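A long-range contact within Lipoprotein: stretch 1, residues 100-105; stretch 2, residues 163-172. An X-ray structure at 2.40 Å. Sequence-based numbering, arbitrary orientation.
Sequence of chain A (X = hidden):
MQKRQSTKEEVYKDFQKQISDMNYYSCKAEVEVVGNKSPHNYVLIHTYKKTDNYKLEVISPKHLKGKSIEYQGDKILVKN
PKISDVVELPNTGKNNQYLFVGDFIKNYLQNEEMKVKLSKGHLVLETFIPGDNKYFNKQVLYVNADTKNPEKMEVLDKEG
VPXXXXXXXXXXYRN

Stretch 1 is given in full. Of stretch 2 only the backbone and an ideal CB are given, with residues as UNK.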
ATOM      1  N   PHE A 100      -9.606   8.108 -13.898  1.00 62.00           N
ATOM      2  CA  PHE A 100      -8.627   8.689 -14.795  1.00 55.43           C
ATOM      3  C   PHE A 100      -9.346   8.909 -16.110  1.00 59.52           C
ATOM      4  O   PHE A 100     -10.429   8.364 -16.342  1.00 63.85           O
ATOM      5  CB  PHE A 100      -7.386   7.795 -14.981  1.00 54.48           C
ATOM      6  CG  PHE A 100      -7.710   6.372 -15.388  1.00 59.49           C
ATOM      7  CD1 PHE A 100      -7.765   6.012 -16.718  1.00 58.16           C
ATOM      8  CD2 PHE A 100      -7.993   5.408 -14.427  1.00 61.46           C
ATOM      9  CE1 PHE A 100      -8.082   4.717 -17.084  1.00 64.38           C
ATOM     10  CE2 PHE A 100      -8.317   4.121 -14.787  1.00 62.60           C
ATOM     11  CZ  PHE A 100      -8.361   3.769 -16.120  1.00 62.29           C
ATOM     12  N   VAL A 101      -8.746   9.727 -16.966  1.00 56.90           N
ATOM     13  CA  VAL A 101      -9.305   9.917 -18.294  1.00 57.46           C
ATOM     14  C   VAL A 101      -8.976   8.675 -19.119  1.00 57.67           C
ATOM     15  O   VAL A 101      -7.822   8.241 -19.185  1.00 60.08           O
ATOM     16  CB  VAL A 101      -8.785  11.221 -18.917  1.00 55.30           C
ATOM     17  CG1 VAL A 101      -7.382  11.491 -18.449  1.00 58.86           C
ATOM     18  CG2 VAL A 101      -8.869  11.189 -20.431  1.00 53.65           C
ATOM     19  N   GLY A 102     -10.007   8.054 -19.696  1.00 62.51           N
ATOM     20  CA  GLY A 102      -9.915   6.717 -20.253  1.00 55.16           C
ATOM     21  C   GLY A 102     -10.629   5.657 -19.433  1.00 57.75           C
ATOM     22  O   GLY A 102     -10.884   4.557 -19.943  1.00 58.16           O
ATOM     23  N   ASP A 103     -10.960   5.956 -18.177  1.00 60.56           N
ATOM     24  CA  ASP A 103     -11.713   5.033 -17.336  1.00 60.52           C
ATOM     25  C   ASP A 103     -13.177   5.063 -17.745  1.00 55.02           C
ATOM     26  O   ASP A 103     -13.838   6.090 -17.615  1.00 69.01           O
ATOM     27  CB  ASP A 103     -11.547   5.416 -15.868  1.00 60.48           C
ATOM     28  CG  ASP A 103     -12.364   4.554 -14.933  1.00 65.05           C
ATOM     29  OD1 ASP A 103     -12.845   3.472 -15.347  1.00 64.27           O
ATOM     30  OD2 ASP A 103     -12.535   4.981 -13.758  1.00 73.65           O
ATOM     31  N   PHE A 104     -13.685   3.944 -18.229  1.00 64.84           N
ATOM     32  CA  PHE A 104     -15.048   3.877 -18.734  1.00 65.03           C
ATOM     33  C   PHE A 104     -15.932   2.882 -18.007  1.00 70.16           C
ATOM     34  O   PHE A 104     -17.142   3.113 -17.942  1.00 80.97           O
ATOM     35  CB  PHE A 104     -15.061   3.526 -20.229  1.00 61.59           C
ATOM     36  CG  PHE A 104     -14.394   2.233 -20.542  1.00 58.13           C
ATOM     37  CD1 PHE A 104     -15.136   1.068 -20.646  1.00 57.86           C
ATOM     38  CD2 PHE A 104     -13.023   2.177 -20.719  1.00 59.70           C
ATOM     39  CE1 PHE A 104     -14.535  -0.129 -20.928  1.00 58.53           C
ATOM     40  CE2 PHE A 104     -12.399   0.973 -21.006  1.00 59.86           C
ATOM     41  CZ  PHE A 104     -13.162  -0.188 -21.107  1.00 61.95           C
ATOM     42  N   ILE A 105     -15.391   1.783 -17.473  1.00 65.81           N
ATOM     43  CA  ILE A 105     -16.233   0.898 -16.678  1.00 72.82           C
ATOM     44  C   ILE A 105     -16.712   1.656 -15.457  1.00 76.93           C
ATOM     45  O   ILE A 105     -15.964   2.452 -14.865  1.00 84.16           O
ATOM     46  CB  ILE A 105     -15.509  -0.382 -16.226  1.00 73.19           C
ATOM     47  CG1 ILE A 105     -14.699  -1.028 -17.346  1.00 69.04           C
ATOM     48  CG2 ILE A 105     -16.534  -1.381 -15.674  1.00 70.46           C
ATOM     49  CD1 ILE A 105     -14.030  -2.332 -16.903  1.00 66.57           C
ATOM     50  N   UNK A 163     -10.943  18.480 -25.241  1.00 56.89           N
ATOM     51  CA  UNK A 163      -9.693  18.768 -24.559  1.00 51.40           C
ATOM     52  C   UNK A 163      -8.849  17.527 -24.365  1.00 50.13           C
ATOM     53  O   UNK A 163      -7.620  17.630 -24.350  1.00 49.28           O
ATOM     54  CB  UNK A 163      -9.971  19.422 -23.204  1.00 51.40           C
ATOM     55  N   UNK A 164      -9.480  16.369 -24.164  1.00 50.17           N
ATOM     56  CA  UNK A 164      -8.788  15.091 -24.095  1.00 49.96           C
ATOM     57  C   UNK A 164      -9.424  14.155 -25.094  1.00 51.09           C
ATOM     58  O   UNK A 164     -10.649  13.999 -25.089  1.00 55.32           O
ATOM     59  CB  UNK A 164      -8.832  14.502 -22.684  1.00 49.96           C
ATOM     60  N   UNK A 165      -8.600  13.513 -25.922  1.00 51.00           N
ATOM     61  CA  UNK A 165      -9.071  12.506 -26.862  1.00 50.53           C
ATOM     62  C   UNK A 165      -8.303  11.217 -26.626  1.00 53.48           C
ATOM     63  O   UNK A 165      -7.088  11.166 -26.842  1.00 54.62           O
ATOM     64  CB  UNK A 165      -8.911  12.980 -28.308  1.00 50.53           C
ATOM     65  N   UNK A 166      -9.016  10.173 -26.227  1.00 50.91           N
ATOM     66  CA  UNK A 166      -8.437   8.864 -26.024  1.00 51.03           C
ATOM     67  C   UNK A 166      -8.893   7.972 -27.164  1.00 52.76           C
ATOM     68  O   UNK A 166     -10.096   7.774 -27.358  1.00 55.56           O
ATOM     69  CB  UNK A 166      -8.830   8.281 -24.665  1.00 51.03           C
ATOM     70  N   UNK A 167      -7.945   7.414 -27.901  1.00 52.11           N
ATOM     71  CA  UNK A 167      -8.224   6.379 -28.892  1.00 52.52           C
ATOM     72  C   UNK A 167      -7.716   5.052 -28.350  1.00 54.45           C
ATOM     73  O   UNK A 167      -6.525   4.919 -28.032  1.00 53.65           O
ATOM     74  CB  UNK A 167      -7.578   6.706 -30.240  1.00 52.52           C
ATOM     75  N   UNK A 168      -8.624   4.085 -28.227  1.00 54.95           N
ATOM     76  CA  UNK A 168      -8.308   2.770 -27.675  1.00 57.14           C
ATOM     77  C   UNK A 168      -7.844   1.823 -28.783  1.00 54.35           C
ATOM     78  O   UNK A 168      -8.594   1.556 -29.723  1.00 57.48           O
ATOM     79  CB  UNK A 168      -9.522   2.187 -26.950  1.00 57.14           C
ATOM     80  N   UNK A 169      -6.627   1.300 -28.654  1.00 54.62           N
ATOM     81  CA  UNK A 169      -6.045   0.348 -29.594  1.00 56.77           C
ATOM     82  C   UNK A 169      -5.712  -0.958 -28.873  1.00 58.77           C
ATOM     83  O   UNK A 169      -5.318  -0.947 -27.704  1.00 56.56           O
ATOM     84  CB  UNK A 169      -4.794   0.933 -30.252  1.00 56.77           C
ATOM     85  N   UNK A 170      -5.868  -2.086 -29.577  1.00 58.07           N
ATOM     86  CA  UNK A 170      -5.444  -3.406 -29.096  1.00 59.35           C
ATOM     87  C   UNK A 170      -6.225  -3.845 -27.859  1.00 59.39           C
ATOM     88  O   UNK A 170      -5.643  -4.404 -26.925  1.00 60.81           O
ATOM     89  CB  UNK A 170      -3.947  -3.394 -28.781  1.00 59.35           C
ATOM     90  N   UNK A 171      -7.542  -3.617 -27.857  1.00 60.81           N
ATOM     91  CA  UNK A 171      -8.360  -3.884 -26.675  1.00 59.34           C
ATOM     92  C   UNK A 171      -8.621  -5.378 -26.522  1.00 62.85           C
ATOM     93  O   UNK A 171      -9.237  -5.998 -27.392  1.00 70.77           O
ATOM     94  CB  UNK A 171      -9.685  -3.123 -26.758  1.00 59.34           C
ATOM     95  N   UNK A 172      -8.194  -5.949 -25.404  1.00 64.19           N
ATOM     96  CA  UNK A 172      -8.498  -7.336 -25.086  1.00 68.77           C
ATOM     97  C   UNK A 172      -9.051  -7.410 -23.669  1.00 66.73           C
ATOM     98  O   UNK A 172      -8.708  -6.584 -22.820  1.00 65.73           O
ATOM     99  CB  UNK A 172      -7.258  -8.220 -25.235  1.00 68.77           C
TER

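Stretch 1 is a loop with a type II beta turn from Phe100 to Asp103, closed by Asp103 N to Phe100 O at 3.1 Å. It offers the methyls of Val101, the carbonyl of Gly102 and the ring of Phe104.

Position 163 has nothing of stretch 1 within reach of its CB. Many residues would suit it. It is Arg163, whose guanidinium is hydrogen-bonded elsewhere in the structure.

At position 164 CA-to-CB points toward stretch 1, and the ideal CB lies 4.0 Å from Val101 CG2. An apolar side chain is expected, branched or aromatic. The residue is Phe164. Its CB packs against Val101 CG2.

Position 165 points away, as alternation in a strand predicts. A beta-branched or polar residue would do. It is Thr165, and it does not touch stretch 1.

Position 166 points toward the turn. Its ideal CB is 4.8 Å from Gly102 CA and 5.1 Å from Val101 CG2. That gap suits a medium apolar side chain such as valine or isoleucine; alanine would fit but leave the gap open. The residue is Val166. Its CG2 meets Val101 CG2 at 3.7 Å and lies 4.3 Å from Gly102 N. Gly102 has phi/psi 108/-16, where a CB would be jammed against the preceding carbonyl O.

Position 167 is out of reach and could hold almost any strand-compatible residue. It is Lys167.

Position 168 points toward stretch 1, but from too far for a short side chain to make contact. Gly102 O is an acceptor, and the Phe104 ring lies beside the path. A long side chain with a donor at its end would suit: tyrosine or arginine, with lysine marginal even when fully extended. The residue is Tyr168. Its OH donates a hydrogen bond to Gly102 O at 2.8 Å, with the acceptor at the ring edge, near its plane. The ring also packs obliquely with Phe104, Phe104 CE2 to Tyr168 CE1 being 4.2 Å.

Position 169 is out of reach, so the choice is wide. It is Lys169, whose NZ makes a weak hydrogen bond to Tyr168 O at 3.5 Å.

Position 170 has phi/psi 65/42, a left-handed conformation at a corner of the chain. Glycine, asparagine or aspartate would fit. It is Asp170, remote from stretch 1.

Position 171 points toward stretch 1 again, with space before the Phe104 ring. A large apolar side chain is needed to cross it. The residue is Phe171. The two rings meet rim to rim, Phe171 CE1 to Phe104 CZ at 3.7 Å.

Position 172 is out of reach and tolerant. It is Glu172.

Stretch 2, residues 163-172: RFTVKYKDFE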
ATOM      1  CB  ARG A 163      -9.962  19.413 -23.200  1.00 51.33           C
ATOM      2  CG  ARG A 163     -10.654  20.724 -23.303  1.00 52.75           C
ATOM      3  CD  ARG A 163      -9.954  21.542 -24.335  1.00 53.70           C
ATOM      4  NE  ARG A 163     -10.375  22.925 -24.255  1.00 65.57           N
ATOM      5  CZ  ARG A 163      -9.553  23.954 -24.151  1.00 57.30           C
ATOM      6  NH1 ARG A 163      -8.242  23.748 -24.132  1.00 52.88           N
ATOM      7  NH2 ARG A 163     -10.062  25.181 -24.087  1.00 55.86           N
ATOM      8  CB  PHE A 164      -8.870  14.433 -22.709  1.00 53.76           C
ATOM      9  CG  PHE A 164      -8.051  15.100 -21.683  1.00 49.81           C
ATOM     10  CD1 PHE A 164      -6.775  14.636 -21.398  1.00 47.34           C
ATOM     11  CD2 PHE A 164      -8.546  16.211 -21.006  1.00 48.54           C
ATOM     12  CE1 PHE A 164      -6.002  15.281 -20.436  1.00 49.41           C
ATOM     13  CE2 PHE A 164      -7.786  16.850 -20.058  1.00 49.16           C
ATOM     14  CZ  PHE A 164      -6.510  16.383 -19.768  1.00 49.59           C
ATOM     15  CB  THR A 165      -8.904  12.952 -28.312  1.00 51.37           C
ATOM     16  OG1 THR A 165      -9.572  14.204 -28.495  1.00 55.09           O
ATOM     17  CG2 THR A 165      -9.536  11.920 -29.242  1.00 52.25           C
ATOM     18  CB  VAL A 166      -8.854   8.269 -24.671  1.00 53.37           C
ATOM     19  CG1 VAL A 166      -8.299   6.863 -24.528  1.00 50.80           C
ATOM     20  CG2 VAL A 166      -8.414   9.165 -23.530  1.00 49.34           C
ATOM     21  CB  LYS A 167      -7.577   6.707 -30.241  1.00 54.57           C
ATOM     22  CG  LYS A 167      -8.359   7.754 -31.068  1.00 56.68           C
ATOM     23  CD  LYS A 167      -7.475   8.472 -32.071  1.00 65.40           C
ATOM     24  CE  LYS A 167      -8.298   9.339 -33.046  1.00 69.65           C
ATOM     25  NZ  LYS A 167      -8.238   8.844 -34.489  1.00 69.22           N
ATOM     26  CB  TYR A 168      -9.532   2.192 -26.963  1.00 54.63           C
ATOM     27  CG  TYR A 168     -10.030   3.000 -25.787  1.00 53.14           C
ATOM     28  CD1 TYR A 168      -9.612   2.717 -24.485  1.00 52.99           C
ATOM     29  CD2 TYR A 168     -10.939   4.040 -25.974  1.00 55.68           C
ATOM     30  CE1 TYR A 168     -10.077   3.462 -23.408  1.00 52.65           C
ATOM     31  CE2 TYR A 168     -11.422   4.783 -24.910  1.00 52.68           C
ATOM     32  CZ  TYR A 168     -10.987   4.491 -23.630  1.00 52.49           C
ATOM     33  OH  TYR A 168     -11.467   5.246 -22.588  1.00 56.62           O
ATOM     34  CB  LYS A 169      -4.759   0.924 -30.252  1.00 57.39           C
ATOM     35  CG  LYS A 169      -4.936   2.279 -30.972  1.00 58.04           C
ATOM     36  CD  LYS A 169      -5.456   2.117 -32.401  1.00 59.44           C
ATOM     37  CE  LYS A 169      -6.107   3.385 -32.915  1.00 59.76           C
ATOM     38  NZ  LYS A 169      -7.428   3.616 -32.245  1.00 70.45           N
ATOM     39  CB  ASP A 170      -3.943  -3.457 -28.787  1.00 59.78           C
ATOM     40  CG  ASP A 170      -3.071  -3.046 -29.957  1.00 67.86           C
ATOM     41  OD1 ASP A 170      -3.483  -3.254 -31.121  1.00 69.12           O
ATOM     42  OD2 ASP A 170      -1.958  -2.518 -29.704  1.00 73.40           O
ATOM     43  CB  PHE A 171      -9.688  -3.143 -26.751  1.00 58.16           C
ATOM     44  CG  PHE A 171     -10.415  -3.109 -25.446  1.00 64.31           C
ATOM     45  CD1 PHE A 171     -10.194  -2.078 -24.541  1.00 60.69           C
ATOM     46  CD2 PHE A 171     -11.293  -4.124 -25.097  1.00 64.76           C
ATOM     47  CE1 PHE A 171     -10.851  -2.049 -23.327  1.00 60.40           C
ATOM     48  CE2 PHE A 171     -11.955  -4.101 -23.880  1.00 63.15           C
ATOM     49  CZ  PHE A 171     -11.734  -3.061 -22.995  1.00 60.74           C
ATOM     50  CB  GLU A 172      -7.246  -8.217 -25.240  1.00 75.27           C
ATOM     51  CG  GLU A 172      -6.135  -7.874 -24.256  1.00 80.12           C
ATOM     52  CD  GLU A 172      -4.774  -8.423 -24.666  1.00 96.30           C
ATOM     53  OE1 GLU A 172      -4.559  -8.638 -25.884  1.00100.32           O
ATOM     54  OE2 GLU A 172      -3.920  -8.633 -23.768  1.00100.17           O
TER
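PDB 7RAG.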